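Local coordinates for protein 1,4-dihydroxy-6-naphtoate synthase (Archaeoglobus fulgidus, PDB 1ZBM) that probably converts cyclic dehypoxanthine futalosine into 1,4-dihydroxy-6-naphthoate, a step in menaquinone biosynthesis, at residues V93-A107 / I136-L150. Residues are numbered along the deposited sequence; the frame is centred on the assembly and turned at random.
Sequences VVAKSEISLDGKRIA and IIQAVLDEEVDAGLL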
loop_
_atom_site.group_PDB
_atom_site.type_symbol
_atom_site.label_atom_id
_atom_site.label_comp_id
_atom_site.label_asym_id
_atom_site.label_seq_id
_atom_site.Cartn_x
_atom_site.Cartn_y
_atom_site.Cartn_z
ATOM N N VAL A 93 -6.885 -9.657 -9.445
ATOM C CA VAL A 93 -7.587 -10.805 -8.920
ATOM C C VAL A 93 -7.125 -11.934 -9.842
ATOM O O VAL A 93 -7.135 -11.791 -11.064
ATOM C CB VAL A 93 -9.112 -10.598 -8.988
ATOM C CG1 VAL A 93 -9.835 -11.878 -8.605
ATOM C CG2 VAL A 93 -9.511 -9.470 -8.043
ATOM N N VAL A 94 -6.676 -13.034 -9.253
ATOM C CA VAL A 94 -6.180 -14.160 -10.028
ATOM C C VAL A 94 -6.997 -15.421 -9.775
ATOM O O VAL A 94 -7.638 -15.551 -8.727
ATOM C CB VAL A 94 -4.715 -14.468 -9.669
ATOM C CG1 VAL A 94 -4.638 -15.037 -8.251
ATOM C CG2 VAL A 94 -4.143 -15.448 -10.656
ATOM N N ALA A 95 -6.953 -16.352 -10.728
ATOM C CA ALA A 95 -7.690 -17.616 -10.620
ATOM C C ALA A 95 -7.004 -18.733 -11.408
ATOM O O ALA A 95 -6.138 -18.468 -12.232
ATOM C CB ALA A 95 -9.122 -17.429 -11.112
ATOM N N LYS A 96 -7.382 -19.983 -11.154
ATOM C CA LYS A 96 -6.753 -21.095 -11.855
ATOM C C LYS A 96 -7.080 -21.065 -13.351
ATOM O O LYS A 96 -6.329 -21.596 -14.172
ATOM C CB LYS A 96 -7.167 -22.425 -11.219
ATOM C CG LYS A 96 -6.879 -22.478 -9.718
ATOM C CD LYS A 96 -7.200 -23.838 -9.095
ATOM C CE LYS A 96 -6.237 -24.909 -9.590
ATOM N NZ LYS A 96 -6.377 -26.187 -8.849
ATOM N N SER A 97 -8.193 -20.426 -13.702
ATOM C CA SER A 97 -8.603 -20.293 -15.100
ATOM C C SER A 97 -9.470 -19.040 -15.246
ATOM O O SER A 97 -9.783 -18.377 -14.259
ATOM C CB SER A 97 -9.397 -21.522 -15.550
ATOM O OG SER A 97 -10.686 -21.551 -14.962
ATOM N N GLU A 98 -9.866 -18.718 -16.473
ATOM C CA GLU A 98 -10.694 -17.541 -16.713
ATOM C C GLU A 98 -12.118 -17.728 -16.204
ATOM O O GLU A 98 -12.781 -18.707 -16.537
ATOM C CB GLU A 98 -10.734 -17.213 -18.209
ATOM C CG GLU A 98 -9.753 -16.127 -18.644
ATOM C CD GLU A 98 -8.303 -16.560 -18.552
ATOM O OE1 GLU A 98 -7.406 -15.693 -18.684
ATOM O OE2 GLU A 98 -8.055 -17.770 -18.356
ATOM N N ILE A 99 -12.576 -16.792 -15.381
ATOM C CA ILE A 99 -13.934 -16.827 -14.840
ATOM C C ILE A 99 -14.482 -15.410 -14.872
ATOM O O ILE A 99 -13.756 -14.483 -15.208
ATOM C CB ILE A 99 -13.967 -17.351 -13.383
ATOM C CG1 ILE A 99 -12.822 -16.746 -12.568
ATOM C CG2 ILE A 99 -13.890 -18.866 -13.375
ATOM C CD1 ILE A 99 -12.752 -17.270 -11.150
ATOM N N SER A 100 -15.752 -15.231 -14.523
ATOM C CA SER A 100 -16.342 -13.897 -14.544
ATOM C C SER A 100 -16.242 -13.159 -13.210
ATOM O O SER A 100 -16.232 -11.927 -13.184
ATOM C CB SER A 100 -17.812 -13.964 -14.980
ATOM O OG SER A 100 -18.619 -14.570 -13.985
ATOM N N LEU A 101 -16.173 -13.912 -12.115
ATOM C CA LEU A 101 -16.075 -13.357 -10.763
ATOM C C LEU A 101 -17.414 -13.013 -10.116
ATOM O O LEU A 101 -17.508 -12.907 -8.892
ATOM C CB LEU A 101 -15.173 -12.114 -10.732
ATOM C CG LEU A 101 -13.649 -12.306 -10.857
ATOM C CD1 LEU A 101 -12.945 -10.946 -10.798
ATOM C CD2 LEU A 101 -13.158 -13.209 -9.747
ATOM N N ASP A 102 -18.452 -12.833 -10.926
ATOM C CA ASP A 102 -19.767 -12.506 -10.378
ATOM C C ASP A 102 -20.348 -13.690 -9.605
ATOM O O ASP A 102 -20.466 -14.796 -10.132
ATOM C CB ASP A 102 -20.709 -12.066 -11.503
ATOM C CG ASP A 102 -20.273 -10.753 -12.143
ATOM O OD1 ASP A 102 -19.290 -10.759 -12.917
ATOM O OD2 ASP A 102 -20.906 -9.709 -11.855
ATOM N N GLY A 103 -20.704 -13.444 -8.348
ATOM C CA GLY A 103 -21.255 -14.493 -7.506
ATOM C C GLY A 103 -20.191 -15.400 -6.903
ATOM O O GLY A 103 -20.479 -16.216 -6.028
ATOM N N LYS A 104 -18.951 -15.243 -7.358
ATOM C CA LYS A 104 -17.838 -16.063 -6.884
ATOM C C LYS A 104 -17.324 -15.691 -5.489
ATOM O O LYS A 104 -17.594 -14.599 -4.974
ATOM C CB LYS A 104 -16.687 -15.983 -7.883
ATOM C CG LYS A 104 -17.023 -16.495 -9.276
ATOM C CD LYS A 104 -17.397 -17.971 -9.265
ATOM C CE LYS A 104 -17.490 -18.530 -10.682
ATOM N NZ LYS A 104 -18.407 -17.729 -11.531
ATOM N N ARG A 105 -16.588 -16.619 -4.878
ATOM C CA ARG A 105 -16.014 -16.398 -3.553
ATOM C C ARG A 105 -14.560 -15.977 -3.725
ATOM O O ARG A 105 -13.728 -16.771 -4.151
ATOM C CB ARG A 105 -16.132 -17.675 -2.709
ATOM C CG ARG A 105 -17.577 -17.997 -2.340
ATOM C CD ARG A 105 -17.740 -19.348 -1.655
ATOM N NE ARG A 105 -16.943 -19.463 -0.435
ATOM C CZ ARG A 105 -15.728 -19.998 -0.386
ATOM N NH1 ARG A 105 -15.170 -20.475 -1.493
ATOM N NH2 ARG A 105 -15.074 -20.056 0.766
ATOM N N ILE A 106 -14.256 -14.721 -3.402
ATOM C CA ILE A 106 -12.898 -14.206 -3.564
ATOM C C ILE A 106 -12.187 -13.881 -2.260
ATOM O O ILE A 106 -12.692 -13.104 -1.431
ATOM C CB ILE A 106 -12.878 -12.923 -4.426
ATOM C CG1 ILE A 106 -13.741 -13.115 -5.679
ATOM C CG2 ILE A 106 -11.449 -12.583 -4.813
ATOM C CD1 ILE A 106 -13.899 -11.857 -6.514
ATOM N N ALA A 107 -11.010 -14.475 -2.085
ATOM C CA ALA A 107 -10.203 -14.230 -0.891
ATOM C C ALA A 107 -9.643 -12.811 -0.984
ATOM O O ALA A 107 -9.138 -12.408 -2.025
ATOM C CB ALA A 107 -9.055 -15.247 -0.803
ATOM N N ILE A 136 -3.636 -16.276 0.575
ATOM C CA ILE A 136 -4.447 -16.110 -0.624
ATOM C C ILE A 136 -4.042 -17.063 -1.745
ATOM O O ILE A 136 -4.890 -17.738 -2.318
ATOM C CB ILE A 136 -4.333 -14.696 -1.188
ATOM C CG1 ILE A 136 -4.563 -13.667 -0.078
ATOM C CG2 ILE A 136 -5.310 -14.529 -2.333
ATOM C CD1 ILE A 136 -5.948 -13.627 0.487
ATOM N N ILE A 137 -2.751 -17.102 -2.063
ATOM C CA ILE A 137 -2.272 -17.948 -3.142
ATOM C C ILE A 137 -2.585 -19.411 -2.911
ATOM O O ILE A 137 -3.093 -20.095 -3.802
ATOM C CB ILE A 137 -0.760 -17.798 -3.353
ATOM C CG1 ILE A 137 -0.440 -16.374 -3.796
ATOM C CG2 ILE A 137 -0.285 -18.780 -4.428
ATOM C CD1 ILE A 137 -0.929 -16.052 -5.191
ATOM N N GLN A 138 -2.274 -19.901 -1.720
ATOM C CA GLN A 138 -2.542 -21.293 -1.406
ATOM C C GLN A 138 -4.043 -21.593 -1.586
ATOM O O GLN A 138 -4.407 -22.545 -2.274
ATOM C CB GLN A 138 -2.089 -21.605 0.029
ATOM C CG GLN A 138 -2.105 -23.085 0.383
ATOM C CD GLN A 138 -1.631 -23.360 1.802
ATOM O OE1 GLN A 138 -2.303 -24.063 2.570
ATOM N NE2 GLN A 138 -0.469 -22.810 2.161
ATOM N N ALA A 139 -4.908 -20.762 -1.004
ATOM C CA ALA A 139 -6.353 -20.973 -1.100
ATOM C C ALA A 139 -6.867 -21.089 -2.533
ATOM O O ALA A 139 -7.813 -21.829 -2.809
ATOM C CB ALA A 139 -7.104 -19.850 -0.374
ATOM N N VAL A 140 -6.255 -20.350 -3.445
ATOM C CA VAL A 140 -6.684 -20.396 -4.828
ATOM C C VAL A 140 -6.255 -21.684 -5.515
ATOM O O VAL A 140 -7.069 -22.375 -6.150
ATOM C CB VAL A 140 -6.142 -19.202 -5.596
ATOM C CG1 VAL A 140 -6.567 -19.283 -7.051
ATOM C CG2 VAL A 140 -6.661 -17.928 -4.953
ATOM N N LEU A 141 -4.975 -22.009 -5.374
ATOM C CA LEU A 141 -4.411 -23.220 -5.960
ATOM C C LEU A 141 -5.121 -24.460 -5.435
ATOM O O LEU A 141 -5.339 -25.411 -6.179
ATOM C CB LEU A 141 -2.911 -23.313 -5.641
ATOM C CG LEU A 141 -1.936 -22.347 -6.350
ATOM C CD1 LEU A 141 -0.515 -22.518 -5.791
ATOM C CD2 LEU A 141 -1.948 -22.634 -7.838
ATOM N N ASP A 142 -5.480 -24.455 -4.156
ATOM C CA ASP A 142 -6.161 -25.610 -3.579
ATOM C C ASP A 142 -7.689 -25.496 -3.687
ATOM O O ASP A 142 -8.420 -26.237 -3.033
ATOM C CB ASP A 142 -5.737 -25.811 -2.114
ATOM C CG ASP A 142 -4.325 -26.381 -1.977
ATOM O OD1 ASP A 142 -3.670 -26.642 -3.011
ATOM O OD2 ASP A 142 -3.870 -26.579 -0.824
ATOM N N GLU A 143 -8.157 -24.561 -4.510
ATOM C CA GLU A 143 -9.588 -24.353 -4.756
ATOM C C GLU A 143 -10.447 -24.177 -3.506
ATOM O O GLU A 143 -11.582 -24.652 -3.426
ATOM C CB GLU A 143 -10.121 -25.495 -5.632
ATOM C CG GLU A 143 -9.287 -25.680 -6.904
ATOM C CD GLU A 143 -9.880 -26.669 -7.919
ATOM O OE1 GLU A 143 -9.177 -26.995 -8.894
ATOM O OE2 GLU A 143 -11.035 -27.100 -7.743
ATOM N N GLU A 144 -9.885 -23.477 -2.530
ATOM C CA GLU A 144 -10.571 -23.186 -1.282
ATOM C C GLU A 144 -11.534 -22.036 -1.596
ATOM O O GLU A 144 -12.561 -21.856 -0.939
ATOM C CB GLU A 144 -9.531 -22.756 -0.266
ATOM C CG GLU A 144 -10.007 -22.568 1.149
ATOM C CD GLU A 144 -8.844 -22.222 2.057
ATOM O OE1 GLU A 144 -7.870 -23.015 2.080
ATOM O OE2 GLU A 144 -8.900 -21.165 2.733
ATOM N N VAL A 145 -11.176 -21.270 -2.625
ATOM C CA VAL A 145 -11.971 -20.149 -3.086
ATOM C C VAL A 145 -11.940 -20.132 -4.620
ATOM O O VAL A 145 -11.237 -20.937 -5.239
ATOM C CB VAL A 145 -11.419 -18.812 -2.526
ATOM C CG1 VAL A 145 -11.517 -18.807 -1.003
ATOM C CG2 VAL A 145 -9.957 -18.622 -2.951
ATOM N N ASP A 146 -12.703 -19.246 -5.248
ATOM C CA ASP A 146 -12.683 -19.186 -6.710
ATOM C C ASP A 146 -11.574 -18.272 -7.194
ATOM O O ASP A 146 -10.982 -18.504 -8.250
ATOM C CB ASP A 146 -14.015 -18.674 -7.260
ATOM C CG ASP A 146 -15.187 -19.563 -6.873
ATOM O OD1 ASP A 146 -15.803 -19.311 -5.819
ATOM O OD2 ASP A 146 -15.477 -20.515 -7.623
ATOM N N ALA A 147 -11.298 -17.226 -6.421
ATOM C CA ALA A 147 -10.269 -16.271 -6.801
ATOM C C ALA A 147 -9.656 -15.570 -5.604
ATOM O O ALA A 147 -10.183 -15.646 -4.498
ATOM C CB ALA A 147 -10.848 -15.247 -7.766
ATOM N N GLY A 148 -8.534 -14.892 -5.842
ATOM C CA GLY A 148 -7.845 -14.182 -4.783
ATOM C C GLY A 148 -7.358 -12.814 -5.213
ATOM O O GLY A 148 -6.930 -12.626 -6.353
ATOM N N LEU A 149 -7.442 -11.856 -4.296
ATOM C CA LEU A 149 -7.001 -10.492 -4.547
ATOM C C LEU A 149 -5.576 -10.365 -4.010
ATOM O O LEU A 149 -5.321 -10.645 -2.842
ATOM C CB LEU A 149 -7.930 -9.510 -3.829
ATOM C CG LEU A 149 -7.712 -8.014 -4.068
ATOM C CD1 LEU A 149 -7.851 -7.686 -5.563
ATOM C CD2 LEU A 149 -8.743 -7.251 -3.264
ATOM N N LEU A 150 -4.654 -9.946 -4.869
ATOM C CA LEU A 150 -3.248 -9.804 -4.507
ATOM C C LEU A 150 -2.830 -8.346 -4.489
ATOM O O LEU A 150 -2.812 -7.694 -5.534
ATOM C CB LEU A 150 -2.382 -10.537 -5.530
ATOM C CG LEU A 150 -2.820 -11.954 -5.858
ATOM C CD1 LEU A 150 -2.046 -12.497 -7.043
ATOM C CD2 LEU A 150 -2.616 -12.825 -4.619
HETATM O O HOH W 1 -9.571 -20.478 -9.553
#
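I136 lays its CD1 on the CB of A107, 3.7 Å away, in a contact showing how one strand can join two neighbours of opposite direction while the helix before it packs on the same sheet. One turn on, V140 CG1 meets the backbone of A95 and the CG of K96. The helix then closes in a Schellman motif with E143, at positive phi, as its C-prime residue, and here K96 grips the end: bent at chi3 (68°), its chain brings NZ to L141 O (3.0 Å) and, in a salt bridge, to the anti lone pair of E143 OE1 (2.9 Å). Carbonyls at a helix C-terminus would probably welcome that positive charge.

E144 offers its carbonyl O to R105 NH1 at 3.0 Å, the oxygen lying at the guanidinium edge, near its plane, while V145 crosses the arginine side chain at about a right angle, its CG1 near NH1. An alanine in place of R105 would probably leave E144 O without this donor and let the loop before strand 147-150 move more freely. D146 clasps the R105 backbone twice: its N donates to R105 O, and its OD1 takes R105 N (3.0 Å) from outside the carboxylate plane. A water links D146 O with K96 N.

A147 sets its CB among V93 CG1, L101 CD2 and I106 CG2. Its O accepts A107 N, and L149 N continues the parallel pairing to A107 O. G148 pairs antiparallel with V94 through two hydrogen bonds; a CB there would clash with I136 CG2. L149 CD1 presses tightly on V93 CG2 (3.5 Å), and L150 CD1 meets V94 CG1.

Strand 147-150 thus runs between parallel 105-108 and antiparallel 92-95 in a mixed sheet of periplasmic-binding-protein type, 127-130 and 164-168 beyond; helix 114-122 touches V93 and L149, the latter beside A115, a predicted substrate-binding residue.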